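Local coordinates for nitrate reductase (Ulva prolifera, PDB 5YLY), which reduces nitrate to nitrite in nitrate assimilation, its FAD-binding cytochrome b5 reductase domain probably passing on electrons taken from NADH, at residues A[145-153]-A[184-192]; A[252-263]-A[281-292]. All blocks are in the same frame, centred on the assembly; numbering follows the deposited sequence.

Contact 1: A[145-153]-A[184-192]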
loop_
_atom_site.group_PDB
_atom_site.type_symbol
_atom_site.label_atom_id
_atom_site.label_comp_id
_atom_site.label_asym_id
_atom_site.label_seq_id
_atom_site.Cartn_x
_atom_site.Cartn_y
_atom_site.Cartn_z
ATOM N N PHE A 145 7.844 10.523 -2.690
ATOM C CA PHE A 145 6.791 11.142 -1.894
ATOM C C PHE A 145 7.040 10.877 -0.393
ATOM O O PHE A 145 7.244 9.728 0.028
ATOM C CB PHE A 145 5.404 10.622 -2.322
ATOM C CG PHE A 145 4.255 11.147 -1.492
ATOM C CD1 PHE A 145 3.670 12.373 -1.781
ATOM C CD2 PHE A 145 3.729 10.393 -0.446
ATOM C CE1 PHE A 145 2.592 12.846 -1.021
ATOM C CE2 PHE A 145 2.644 10.860 0.303
ATOM C CZ PHE A 145 2.106 12.098 0.027
ATOM N N HIS A 146 6.973 11.944 0.401
ATOM C CA HIS A 146 7.205 11.857 1.836
ATOM C C HIS A 146 6.164 12.694 2.576
ATOM O O HIS A 146 6.166 13.910 2.462
ATOM C CB HIS A 146 8.635 12.361 2.146
ATOM C CG HIS A 146 9.064 12.319 3.585
ATOM N ND1 HIS A 146 8.361 11.611 4.549
ATOM C CD2 HIS A 146 10.183 12.823 4.151
ATOM C CE1 HIS A 146 9.046 11.755 5.670
ATOM N NE2 HIS A 146 10.151 12.467 5.479
ATOM N N TYR A 147 5.299 12.047 3.342
ATOM C CA TYR A 147 4.323 12.763 4.173
ATOM C C TYR A 147 5.113 12.909 5.477
ATOM O O TYR A 147 5.173 11.968 6.278
ATOM C CB TYR A 147 3.054 11.901 4.353
ATOM C CG TYR A 147 1.978 12.599 5.161
ATOM C CD1 TYR A 147 1.158 13.566 4.580
ATOM C CD2 TYR A 147 1.795 12.310 6.512
ATOM C CE1 TYR A 147 0.173 14.220 5.324
ATOM C CE2 TYR A 147 0.812 12.958 7.264
ATOM C CZ TYR A 147 0.016 13.920 6.668
ATOM O OH TYR A 147 -0.987 14.513 7.382
ATOM N N ASP A 148 5.797 14.048 5.628
ATOM C CA ASP A 148 6.810 14.275 6.661
ATOM C C ASP A 148 6.353 14.834 8.005
ATOM O O ASP A 148 7.128 14.786 8.977
ATOM C CB ASP A 148 7.929 15.171 6.116
ATOM C CG ASP A 148 7.512 16.574 5.700
ATOM O OD1 ASP A 148 6.386 16.732 5.177
ATOM O OD2 ASP A 148 8.325 17.511 5.869
ATOM N N ARG A 149 5.154 15.412 8.058
ATOM C CA ARG A 149 4.597 15.946 9.297
ATOM C C ARG A 149 3.114 16.163 9.082
ATOM O O ARG A 149 2.699 16.264 7.916
ATOM C CB ARG A 149 5.313 17.244 9.765
ATOM C CG ARG A 149 5.357 18.364 8.747
ATOM C CD ARG A 149 6.089 19.578 9.317
ATOM N NE ARG A 149 6.305 20.603 8.294
ATOM C CZ ARG A 149 5.433 21.558 7.995
ATOM N NH1 ARG A 149 4.278 21.641 8.646
ATOM N NH2 ARG A 149 5.711 22.445 7.050
ATOM N N PRO A 150 2.305 16.261 10.174
ATOM C CA PRO A 150 0.861 16.423 9.988
ATOM C C PRO A 150 0.512 17.529 9.015
ATOM O O PRO A 150 0.985 18.644 9.168
ATOM C CB PRO A 150 0.356 16.700 11.407
ATOM C CG PRO A 150 1.319 15.948 12.284
ATOM C CD PRO A 150 2.648 16.131 11.610
ATOM N N GLY A 151 -0.268 17.184 7.993
ATOM C CA GLY A 151 -0.744 18.133 6.990
ATOM C C GLY A 151 0.316 18.701 6.069
ATOM O O GLY A 151 0.160 19.820 5.591
ATOM N N HIS A 152 1.381 17.935 5.784
ATOM C CA HIS A 152 2.465 18.392 4.912
ATOM C C HIS A 152 3.143 17.244 4.209
ATOM O O HIS A 152 3.338 16.170 4.803
ATOM C CB HIS A 152 3.516 19.210 5.708
ATOM C CG HIS A 152 4.556 19.898 4.858
ATOM N ND1 HIS A 152 5.738 19.266 4.517
ATOM C CD2 HIS A 152 4.548 21.135 4.303
ATOM C CE1 HIS A 152 6.406 20.126 3.756
ATOM N NE2 HIS A 152 5.734 21.266 3.605
ATOM N N TYR A 153 3.537 17.485 2.953
ATOM C CA TYR A 153 4.255 16.472 2.175
ATOM C C TYR A 153 5.360 17.095 1.318
ATOM O O TYR A 153 5.379 18.306 1.050
ATOM C CB TYR A 153 3.293 15.612 1.307
ATOM C CG TYR A 153 2.751 16.348 0.095
ATOM C CD1 TYR A 153 1.614 17.145 0.190
ATOM C CD2 TYR A 153 3.396 16.271 -1.142
ATOM C CE1 TYR A 153 1.143 17.867 -0.907
ATOM C CE2 TYR A 153 2.931 16.983 -2.245
ATOM C CZ TYR A 153 1.803 17.781 -2.123
ATOM O OH TYR A 153 1.321 18.463 -3.218
ATOM N N ILE A 184 -1.590 9.097 9.431
ATOM C CA ILE A 184 -2.487 10.243 9.605
ATOM C C ILE A 184 -3.482 10.015 10.745
ATOM O O ILE A 184 -3.691 10.900 11.572
ATOM C CB ILE A 184 -3.237 10.539 8.259
ATOM C CG1 ILE A 184 -2.246 11.089 7.199
ATOM C CG2 ILE A 184 -4.396 11.530 8.468
ATOM C CD1 ILE A 184 -2.885 11.204 5.800
ATOM N N LEU A 185 -4.137 8.875 10.732
ATOM C CA LEU A 185 -5.225 8.622 11.678
ATOM C C LEU A 185 -4.760 8.316 13.088
ATOM O O LEU A 185 -5.476 8.617 14.046
ATOM C CB LEU A 185 -6.155 7.508 11.116
ATOM C CG LEU A 185 -6.863 7.842 9.774
ATOM C CD1 LEU A 185 -7.564 6.641 9.216
ATOM C CD2 LEU A 185 -7.826 9.026 9.901
ATOM N N SER A 186 -3.582 7.726 13.236
ATOM C CA SER A 186 -3.037 7.380 14.568
ATOM C C SER A 186 -2.270 8.554 15.210
ATOM O O SER A 186 -1.774 8.454 16.345
ATOM C CB SER A 186 -2.174 6.118 14.478
ATOM O OG SER A 186 -0.897 6.453 13.953
ATOM N N ASN A 187 -2.193 9.685 14.503
ATOM C CA ASN A 187 -1.488 10.833 15.028
ATOM C C ASN A 187 -2.494 11.711 15.772
ATOM O O ASN A 187 -3.512 12.063 15.185
ATOM C CB ASN A 187 -0.770 11.576 13.891
ATOM C CG ASN A 187 0.141 12.663 14.422
ATOM O OD1 ASN A 187 -0.264 13.564 15.156
ATOM N ND2 ASN A 187 1.396 12.632 14.032
ATOM N N PRO A 188 -2.273 12.015 17.065
ATOM C CA PRO A 188 -3.283 12.789 17.833
ATOM C C PRO A 188 -3.354 14.267 17.468
ATOM O O PRO A 188 -4.214 14.958 18.029
ATOM C CB PRO A 188 -2.824 12.605 19.288
ATOM C CG PRO A 188 -1.383 12.416 19.200
ATOM C CD PRO A 188 -1.124 11.647 17.921
ATOM N N SER A 189 -2.429 14.760 16.582
ATOM C CA SER A 189 -2.353 16.167 16.161
ATOM C C SER A 189 -2.597 16.401 14.654
ATOM O O SER A 189 -2.443 17.523 14.171
ATOM C CB SER A 189 -0.990 16.766 16.530
ATOM O OG SER A 189 -0.717 16.678 17.921
ATOM N N ASP A 190 -2.964 15.376 13.919
ATOM C CA ASP A 190 -3.186 15.499 12.473
ATOM C C ASP A 190 -4.708 15.468 12.187
ATOM O O ASP A 190 -5.387 14.529 12.595
ATOM C CB ASP A 190 -2.489 14.303 11.790
ATOM C CG ASP A 190 -2.250 14.411 10.292
ATOM O OD1 ASP A 190 -2.968 15.163 9.632
ATOM O OD2 ASP A 190 -1.381 13.688 9.783
ATOM N N LEU A 191 -5.229 16.486 11.483
ATOM C CA LEU A 191 -6.667 16.572 11.134
ATOM C C LEU A 191 -6.933 16.354 9.642
ATOM O O LEU A 191 -8.046 16.580 9.179
ATOM C CB LEU A 191 -7.297 17.893 11.624
ATOM C CG LEU A 191 -7.335 18.119 13.156
ATOM C CD1 LEU A 191 -7.834 19.515 13.477
ATOM C CD2 LEU A 191 -8.185 17.054 13.852
ATOM N N THR A 192 -5.922 15.870 8.901
ATOM C CA THR A 192 -6.059 15.586 7.471
ATOM C C THR A 192 -7.176 14.555 7.248
ATOM O O THR A 192 -7.305 13.610 8.035
ATOM C CB THR A 192 -4.705 15.085 6.898
ATOM O OG1 THR A 192 -3.711 16.050 7.229
ATOM C CG2 THR A 192 -4.745 14.891 5.367
#
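Tyr147 reaches from the strand 145-149 to Ile184 and Asp190, and illustrates how one phenol can fasten a hairpin to a loop. Its CB already faces 184-192, and with CG anti to the backbone N (chi1 -178°) the ring continues on that course. Farther out, Tyr147 CE2 lies 3.6 Å from Ile184 CG1, while Ile184 CD1 sits over one face near the rim; the opposite face is met by the carbonyl oxygen Arg149 O. At the tip, Tyr147 OH donates to Asp190 OD2 at 2.6 Å, meeting the syn lone pair of that oxygen; carboxylate and ring are nearly coplanar (6°). The same Tyr147 OH accepts from Gly151 N at 2.8 Å, so that the type II turn 149-152 is tied back to the tyrosine. Asp190 is itself held in place: Asp190 OD1 takes Thr192 N, in an Asx turn, and Thr192 OG1 at 2.7 Å. Alongside this polar group, Pro150 CB rests 3.6 Å from Asp190 CG, and Pro150 CG approaches Asn187 ND2. The hairpin of strands 145-149 and 152-155 thus docks against the turn that follows helix 174-185 and leads into strand 193-200, with Ile165 of strand 164-170 touching Tyr147, Ile184 and Thr192.

Contact 2: A[252-263]-A[281-292]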
loop_
_atom_site.group_PDB
_atom_site.type_symbol
_atom_site.label_atom_id
_atom_site.label_comp_id
_atom_site.label_asym_id
_atom_site.label_seq_id
_atom_site.Cartn_x
_atom_site.Cartn_y
_atom_site.Cartn_z
ATOM N N LEU A 252 -14.594 10.085 -3.912
ATOM C CA LEU A 252 -13.453 10.964 -3.645
ATOM C C LEU A 252 -13.750 12.448 -3.559
ATOM O O LEU A 252 -14.800 12.904 -4.005
ATOM C CB LEU A 252 -12.391 10.714 -4.756
ATOM C CG LEU A 252 -11.963 9.238 -4.993
ATOM C CD1 LEU A 252 -11.093 9.139 -6.211
ATOM C CD2 LEU A 252 -11.220 8.648 -3.733
ATOM N N PHE A 253 -12.786 13.216 -3.030
ATOM C CA PHE A 253 -12.896 14.680 -2.993
ATOM C C PHE A 253 -12.583 15.257 -4.379
ATOM O O PHE A 253 -11.697 14.745 -5.079
ATOM C CB PHE A 253 -11.857 15.280 -2.015
ATOM C CG PHE A 253 -12.005 14.923 -0.555
ATOM C CD1 PHE A 253 -13.149 15.283 0.156
ATOM C CD2 PHE A 253 -10.978 14.283 0.125
ATOM C CE1 PHE A 253 -13.269 14.981 1.514
ATOM C CE2 PHE A 253 -11.091 13.999 1.492
ATOM C CZ PHE A 253 -12.239 14.352 2.175
ATOM N N ARG A 254 -13.250 16.366 -4.746
ATOM C CA ARG A 254 -12.914 17.085 -5.974
ATOM C C ARG A 254 -11.669 17.907 -5.643
ATOM O O ARG A 254 -11.403 18.154 -4.462
ATOM C CB ARG A 254 -14.054 18.030 -6.384
ATOM C CG ARG A 254 -15.276 17.295 -6.923
ATOM C CD ARG A 254 -16.194 18.180 -7.750
ATOM N NE ARG A 254 -15.702 18.455 -9.102
ATOM C CZ ARG A 254 -15.850 17.653 -10.154
ATOM N NH1 ARG A 254 -15.356 18.002 -11.336
ATOM N NH2 ARG A 254 -16.476 16.491 -10.030
ATOM N N TYR A 255 -10.901 18.327 -6.652
ATOM C CA TYR A 255 -9.736 19.164 -6.374
ATOM C C TYR A 255 -10.130 20.572 -5.867
ATOM O O TYR A 255 -11.053 21.201 -6.373
ATOM C CB TYR A 255 -8.794 19.290 -7.596
ATOM C CG TYR A 255 -7.688 20.303 -7.370
ATOM C CD1 TYR A 255 -6.640 20.036 -6.491
ATOM C CD2 TYR A 255 -7.756 21.578 -7.934
ATOM C CE1 TYR A 255 -5.659 20.991 -6.219
ATOM C CE2 TYR A 255 -6.784 22.543 -7.662
ATOM C CZ TYR A 255 -5.733 22.241 -6.812
ATOM O OH TYR A 255 -4.769 23.183 -6.543
ATOM N N GLU A 256 -9.385 21.042 -4.877
ATOM C CA GLU A 256 -9.396 22.367 -4.265
ATOM C C GLU A 256 -7.954 22.530 -3.778
ATOM O O GLU A 256 -7.352 21.511 -3.424
ATOM C CB GLU A 256 -10.320 22.395 -3.025
ATOM C CG GLU A 256 -11.784 22.699 -3.297
ATOM C CD GLU A 256 -12.671 22.479 -2.084
ATOM O OE1 GLU A 256 -12.319 22.967 -0.986
ATOM O OE2 GLU A 256 -13.712 21.798 -2.228
ATOM N N PRO A 257 -7.396 23.757 -3.622
ATOM C CA PRO A 257 -6.033 23.865 -3.058
ATOM C C PRO A 257 -5.994 23.166 -1.692
ATOM O O PRO A 257 -6.902 23.328 -0.887
ATOM C CB PRO A 257 -5.821 25.384 -2.928
ATOM C CG PRO A 257 -6.741 25.983 -3.969
ATOM C CD PRO A 257 -7.953 25.088 -3.960
ATOM N N GLY A 258 -5.006 22.318 -1.488
ATOM C CA GLY A 258 -4.894 21.579 -0.240
ATOM C C GLY A 258 -5.335 20.131 -0.370
ATOM O O GLY A 258 -5.224 19.387 0.596
ATOM N N THR A 259 -5.879 19.737 -1.543
ATOM C CA THR A 259 -6.342 18.367 -1.844
ATOM C C THR A 259 -5.423 17.744 -2.872
ATOM O O THR A 259 -5.162 18.343 -3.926
ATOM C CB THR A 259 -7.817 18.323 -2.343
ATOM O OG1 THR A 259 -8.648 19.017 -1.425
ATOM C CG2 THR A 259 -8.352 16.884 -2.489
ATOM N N ILE A 260 -4.932 16.544 -2.560
ATOM C CA ILE A 260 -4.097 15.765 -3.476
ATOM C C ILE A 260 -4.729 14.397 -3.647
ATOM O O ILE A 260 -5.596 14.009 -2.855
ATOM C CB ILE A 260 -2.592 15.674 -3.055
ATOM C CG1 ILE A 260 -2.418 14.904 -1.701
ATOM C CG2 ILE A 260 -1.928 17.069 -3.049
ATOM C CD1 ILE A 260 -0.958 14.525 -1.371
ATOM N N SER A 261 -4.296 13.668 -4.677
ATOM C CA SER A 261 -4.713 12.290 -4.904
ATOM C C SER A 261 -3.440 11.488 -5.052
ATOM O O SER A 261 -2.499 11.958 -5.703
ATOM C CB SER A 261 -5.567 12.152 -6.169
ATOM O OG SER A 261 -6.755 12.918 -6.083
ATOM N N VAL A 262 -3.376 10.329 -4.372
ATOM C CA VAL A 262 -2.224 9.427 -4.452
ATOM C C VAL A 262 -2.702 8.101 -4.997
ATOM O O VAL A 262 -3.826 7.691 -4.714
ATOM C CB VAL A 262 -1.374 9.331 -3.153
ATOM C CG1 VAL A 262 -0.705 10.666 -2.840
ATOM C CG2 VAL A 262 -2.212 8.841 -1.964
ATOM N N LEU A 263 -1.890 7.442 -5.810
ATOM C CA LEU A 263 -2.322 6.258 -6.532
ATOM C C LEU A 263 -1.314 5.159 -6.496
ATOM O O LEU A 263 -0.120 5.418 -6.613
ATOM C CB LEU A 263 -2.523 6.630 -8.028
ATOM C CG LEU A 263 -3.629 7.638 -8.394
ATOM C CD1 LEU A 263 -3.129 9.066 -8.295
ATOM C CD2 LEU A 263 -3.997 7.477 -9.851
ATOM N N MET A 281 -11.848 15.811 -12.451
ATOM C CA MET A 281 -12.207 16.321 -11.117
ATOM C C MET A 281 -11.328 17.492 -10.650
ATOM O O MET A 281 -11.457 17.943 -9.501
ATOM C CB MET A 281 -12.235 15.195 -10.088
ATOM C CG MET A 281 -13.417 14.285 -10.268
ATOM S SD MET A 281 -13.307 12.857 -9.166
ATOM C CE MET A 281 -13.886 13.585 -7.632
ATOM N N GLY A 282 -10.446 17.961 -11.540
ATOM C CA GLY A 282 -9.559 19.096 -11.287
ATOM C C GLY A 282 -8.114 18.785 -10.942
ATOM O O GLY A 282 -7.334 19.710 -10.716
ATOM N N PHE A 283 -7.749 17.503 -10.844
ATOM C CA PHE A 283 -6.380 17.126 -10.502
ATOM C C PHE A 283 -5.433 17.222 -11.699
ATOM O O PHE A 283 -5.878 17.313 -12.843
ATOM C CB PHE A 283 -6.332 15.744 -9.813
ATOM C CG PHE A 283 -7.082 15.751 -8.501
ATOM C CD1 PHE A 283 -6.456 16.156 -7.325
ATOM C CD2 PHE A 283 -8.416 15.356 -8.441
ATOM C CE1 PHE A 283 -7.154 16.181 -6.114
ATOM C CE2 PHE A 283 -9.109 15.369 -7.230
ATOM C CZ PHE A 283 -8.472 15.788 -6.071
ATOM N N GLU A 284 -4.121 17.250 -11.418
ATOM C CA GLU A 284 -3.060 17.391 -12.411
ATOM C C GLU A 284 -2.008 16.298 -12.179
ATOM O O GLU A 284 -1.373 16.269 -11.122
ATOM C CB GLU A 284 -2.439 18.790 -12.265
ATOM C CG GLU A 284 -1.620 19.270 -13.446
ATOM C CD GLU A 284 -0.945 20.615 -13.230
ATOM O OE1 GLU A 284 -1.300 21.319 -12.256
ATOM O OE2 GLU A 284 -0.027 20.944 -14.015
ATOM N N LYS A 285 -1.834 15.404 -13.170
ATOM C CA LYS A 285 -0.866 14.308 -13.121
ATOM C C LYS A 285 0.549 14.812 -12.810
ATOM O O LYS A 285 1.020 15.747 -13.451
ATOM C CB LYS A 285 -0.877 13.496 -14.430
ATOM C CG LYS A 285 -0.195 12.134 -14.273
ATOM C CD LYS A 285 0.141 11.472 -15.590
ATOM C CE LYS A 285 0.990 10.244 -15.357
ATOM N NZ LYS A 285 1.523 9.681 -16.626
ATOM N N GLY A 286 1.166 14.220 -11.787
ATOM C CA GLY A 286 2.516 14.542 -11.340
ATOM C C GLY A 286 2.640 15.718 -10.399
ATOM O O GLY A 286 3.717 15.934 -9.838
ATOM N N VAL A 287 1.563 16.514 -10.240
ATOM C CA VAL A 287 1.580 17.688 -9.365
ATOM C C VAL A 287 0.557 17.482 -8.223
ATOM O O VAL A 287 0.959 17.492 -7.056
ATOM C CB VAL A 287 1.485 19.056 -10.122
ATOM C CG1 VAL A 287 1.469 18.896 -11.637
ATOM C CG2 VAL A 287 0.421 20.018 -9.602
ATOM N N THR A 288 -0.730 17.245 -8.548
ATOM C CA THR A 288 -1.749 17.012 -7.503
ATOM C C THR A 288 -2.275 15.569 -7.521
ATOM O O THR A 288 -3.052 15.192 -6.648
ATOM C CB THR A 288 -2.877 18.042 -7.522
ATOM O OG1 THR A 288 -3.535 18.012 -8.784
ATOM C CG2 THR A 288 -2.402 19.447 -7.178
ATOM N N SER A 289 -1.853 14.778 -8.515
ATOM C CA SER A 289 -2.146 13.348 -8.670
ATOM C C SER A 289 -0.767 12.689 -8.695
ATOM O O SER A 289 -0.039 12.831 -9.688
ATOM C CB SER A 289 -2.892 13.081 -9.977
ATOM O OG SER A 289 -4.294 13.239 -9.863
ATOM N N ILE A 290 -0.387 12.019 -7.592
ATOM C CA ILE A 290 0.939 11.444 -7.416
ATOM C C ILE A 290 0.873 9.930 -7.364
ATOM O O ILE A 290 0.083 9.376 -6.599
ATOM C CB ILE A 290 1.602 12.073 -6.135
ATOM C CG1 ILE A 290 1.790 13.606 -6.284
ATOM C CG2 ILE A 290 2.930 11.379 -5.731
ATOM C CD1 ILE A 290 1.773 14.407 -4.955
ATOM N N GLU A 291 1.745 9.249 -8.142
ATOM C CA GLU A 291 1.773 7.795 -8.110
ATOM C C GLU A 291 2.864 7.314 -7.181
ATOM O O GLU A 291 3.952 7.898 -7.159
ATOM C CB GLU A 291 2.073 7.221 -9.498
ATOM C CG GLU A 291 0.950 7.374 -10.494
ATOM C CD GLU A 291 1.242 6.769 -11.849
ATOM O OE1 GLU A 291 2.231 6.015 -11.999
ATOM O OE2 GLU A 291 0.450 7.048 -12.769
ATOM N N PHE A 292 2.604 6.206 -6.473
ATOM C CA PHE A 292 3.629 5.557 -5.670
ATOM C C PHE A 292 4.415 4.638 -6.624
ATOM O O PHE A 292 3.834 4.178 -7.635
ATOM C CB PHE A 292 3.005 4.732 -4.551
ATOM C CG PHE A 292 2.526 5.525 -3.363
ATOM C CD1 PHE A 292 3.429 6.050 -2.452
ATOM C CD2 PHE A 292 1.169 5.650 -3.092
ATOM C CE1 PHE A 292 2.990 6.726 -1.324
ATOM C CE2 PHE A 292 0.730 6.327 -1.956
ATOM C CZ PHE A 292 1.644 6.861 -1.084
ATOM O OXT PHE A 292 5.604 4.379 -6.365
#
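Strands 259-263 and 289-291 run parallel, their axes 4.6 Å apart and 24° from exact alignment, and are zipped by Ser261 N to Thr288 O, Ile290 N to Ser261 O, Leu263 N to Ile290 O and Phe292 N to Leu263 O. They are the two strands of a beta-alpha-beta crossover through helix 267-280, at one edge of the parallel sheet of the NAD-binding domain. Val262 and Ile290 lie on one face of this ladder; Ser261, Ser289, Leu263 and Glu291 lie on the other.

Before the strands pair, the two segments meet round Phe283. Tyr255 CB stands almost on the normal of the Phe283 ring, 3.7 Å from its centroid, a CH-pi contact, and the Tyr255 ring turns its edge toward the same ring in an offset edge-to-face pair with planes 71° apart. On the opposite face Ser261 OG lies 3.2 Å above the plane of the Phe283 ring, and this hydroxyl is also hydrogen-bonded to Asn166 ND2. At the ring edge, Phe283 CE2 comes 3.4 Å from Phe253 O. The backbone adds a bond from Tyr255 N to Met281 O, at the Schellman motif that ends helix 267-280. Met281 bends at its third torsion (chi3 80°), which carries Met281 CE to 3.6 Å from Phe253 O, and Arg254 lays a guanidinium face over Met281 CA while its NH2 forms a salt bridge to Glu249. At the far end the C-terminal Phe292, whose side chain lies near the bound FAD at about 5 Å between nearest atoms, touches Met177 and Val180 of helix 174-185, and Phe292 CE2 packs 3.9 Å from Val262 CB.

Overall arrangement
Both contacts involve the NAD-binding lobe but in different parts of the fold: contact 2 lies within the parallel sheet, contact 1 where an antiparallel hairpin meets the turn after helix 174-185. Contact 2 buries 889 Å² through backbone pairing and aromatic packing; contact 1 buries only 258 Å², through a phenol-carboxylate bond and the packing of Pro150 and Ile184. Each mixes buried and exposed residues, the hairpin turn being open at Pro150 and contact 2 at Arg254 and Gly282. Strand 164-170 is common ground, supplying Ile165 to the first and Asn166 to the second. Their centres lie about 17 Å apart, yet they touch: Phe145 CD2 is 3.8 Å from Phe292 CE1, and Tyr153 packs on Ile260 and Ile290.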